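Local coordinates for protein extracellular invertase (Aspergillus kawachii, PDB 5XH8) that is a family 32 beta-fructofuranosidase with high transfructosylation activity that probably hydrolyses sucrose and builds fructooligosaccharides such as 1-kestose, at residues T433-L439 / V585-T591. Coordinates in Å, arbitrary orientation, origin at the centre of the assembly. Residues are numbered along the deposited sequence.
Sequences TESGRTL and VAFSKVT
Six backbone hydrogen bonds join 433-439 to 585-591 as antiparallel strands. Glu434 N gives to Val590 O and Val590 N to Glu434 O, both at 2.9 Å. Arg437 N reaches Phe587 O at 3.0 Å, and Phe587 N reaches Arg437 O at 2.8 Å. Leu439 N to Val585 O (2.9 Å) and Val585 N to Leu439 O (3.0 Å) form the third hydrogen-bonded pair. Thr433-Thr591 and Thr438-Ala586 are non-hydrogen-bonded pairs. Segment 433-439 leaves regular strand at Ser435 (phi/psi -65/140) and Gly436 (-60/161), which stay extended. Gly436 CA lies 3.1 Å from Phe587 O, where a CB would clash. The axes of strands 437-439 and 585-587 approach to 4.7 Å, with 156° between their N-to-C directions. The pair belongs to the C-terminal beta-sandwich of family 32. Strand 585-594 also pairs with 455-463, through Ala586, Ser588 and Thr591. Glu434, Arg437, Leu439, Val585, Phe587 and Val590 share one sheet face, turned to the sandwich interior. Phe587 (chi1 m) puts CE1 4.1 Å from Leu439 CD1 and meets Phe577 and Phe477 edge-to-face. Glu434 OE1 accepts from Lys448 N. Thr433, Thr438, Ala586 and Thr591 take the other face. There Thr433 CG2 touches Lys589 CE at 3.3 Å.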
# COMPACT_ATOMS: atom_id res chain seq x y z
N THR A 433 45.49 20.69 -35.39
CA THR A 433 46.28 20.96 -34.19
C THR A 433 46.73 22.40 -34.17
O THR A 433 46.92 23.01 -35.20
CB THR A 433 47.51 20.03 -34.09
OG1 THR A 433 48.33 20.21 -35.25
CG2 THR A 433 47.10 18.53 -33.98
N GLU A 434 46.88 22.94 -32.96
CA GLU A 434 47.40 24.26 -32.71
C GLU A 434 48.71 24.05 -31.96
O GLU A 434 48.77 23.21 -31.06
CB GLU A 434 46.41 25.04 -31.86
CG GLU A 434 46.88 26.39 -31.36
CD GLU A 434 46.95 27.47 -32.42
OE1 GLU A 434 46.28 27.39 -33.48
OE2 GLU A 434 47.67 28.46 -32.18
N SER A 435 49.74 24.81 -32.32
CA SER A 435 51.09 24.61 -31.77
C SER A 435 51.17 24.87 -30.30
O SER A 435 50.60 25.83 -29.80
CB SER A 435 52.11 25.53 -32.46
OG SER A 435 52.31 25.11 -33.80
N GLY A 436 51.93 24.03 -29.60
CA GLY A 436 52.24 24.25 -28.20
C GLY A 436 52.97 25.56 -27.99
O GLY A 436 53.51 26.13 -28.93
N ARG A 437 52.96 26.06 -26.77
CA ARG A 437 53.63 27.31 -26.44
C ARG A 437 53.68 27.51 -24.95
O ARG A 437 52.92 26.88 -24.22
CB ARG A 437 52.89 28.50 -27.03
CG ARG A 437 51.50 28.70 -26.45
CD ARG A 437 50.63 29.47 -27.40
NE ARG A 437 51.22 30.77 -27.65
CZ ARG A 437 51.25 31.40 -28.81
NH1 ARG A 437 50.74 30.87 -29.92
NH2 ARG A 437 51.84 32.58 -28.87
N THR A 438 54.54 28.41 -24.53
CA THR A 438 54.63 28.81 -23.14
C THR A 438 54.12 30.22 -23.04
O THR A 438 54.39 31.03 -23.93
CB THR A 438 56.07 28.66 -22.67
OG1 THR A 438 56.41 27.28 -22.80
CG2 THR A 438 56.24 29.08 -21.22
N LEU A 439 53.36 30.51 -21.99
CA LEU A 439 52.89 31.87 -21.73
C LEU A 439 53.31 32.27 -20.33
O LEU A 439 53.19 31.48 -19.39
CB LEU A 439 51.36 31.96 -21.85
CG LEU A 439 50.72 31.83 -23.23
CD1 LEU A 439 49.22 32.05 -23.14
CD2 LEU A 439 51.33 32.79 -24.25
N VAL A 585 53.09 28.95 -17.85
CA VAL A 585 52.37 27.73 -18.24
C VAL A 585 52.91 27.27 -19.55
O VAL A 585 53.09 28.08 -20.44
CB VAL A 585 50.89 27.99 -18.60
CG1 VAL A 585 50.05 26.74 -18.35
CG2 VAL A 585 50.35 29.21 -17.89
N ALA A 586 53.06 25.96 -19.72
CA ALA A 586 53.39 25.41 -21.02
C ALA A 586 52.22 24.57 -21.50
O ALA A 586 51.83 23.59 -20.85
CB ALA A 586 54.66 24.58 -20.94
N PHE A 587 51.67 24.97 -22.65
CA PHE A 587 50.61 24.26 -23.34
C PHE A 587 51.24 23.32 -24.33
O PHE A 587 52.03 23.75 -25.15
CB PHE A 587 49.71 25.23 -24.12
CG PHE A 587 48.91 26.14 -23.25
CD1 PHE A 587 49.44 27.33 -22.78
CD2 PHE A 587 47.59 25.80 -22.90
CE1 PHE A 587 48.69 28.18 -21.98
CE2 PHE A 587 46.84 26.65 -22.10
CZ PHE A 587 47.39 27.84 -21.64
N SER A 588 50.86 22.05 -24.30
CA SER A 588 51.22 21.17 -25.39
C SER A 588 50.52 21.60 -26.67
O SER A 588 49.66 22.49 -26.67
CB SER A 588 50.75 19.75 -25.11
OG SER A 588 49.34 19.68 -25.33
N LYS A 589 50.89 20.93 -27.75
CA LYS A 589 50.08 20.85 -28.96
C LYS A 589 48.61 20.56 -28.53
O LYS A 589 48.32 19.67 -27.72
CB LYS A 589 50.70 19.75 -29.84
CG LYS A 589 50.03 19.38 -31.16
CD LYS A 589 50.24 17.88 -31.42
CE LYS A 589 49.98 17.46 -32.87
NZ LYS A 589 51.19 16.86 -33.51
N VAL A 590 47.70 21.38 -29.04
CA VAL A 590 46.29 21.32 -28.71
C VAL A 590 45.62 20.66 -29.91
O VAL A 590 45.88 21.08 -31.04
CB VAL A 590 45.75 22.75 -28.51
CG1 VAL A 590 44.28 22.74 -28.12
CG2 VAL A 590 46.59 23.49 -27.48
N THR A 591 44.79 19.64 -29.68
CA THR A 591 44.02 19.03 -30.77
C THR A 591 42.56 19.49 -30.73
O THR A 591 41.93 19.54 -29.66
CB THR A 591 44.10 17.50 -30.69
OG1 THR A 591 45.47 17.10 -30.71
CG2 THR A 591 43.38 16.85 -31.88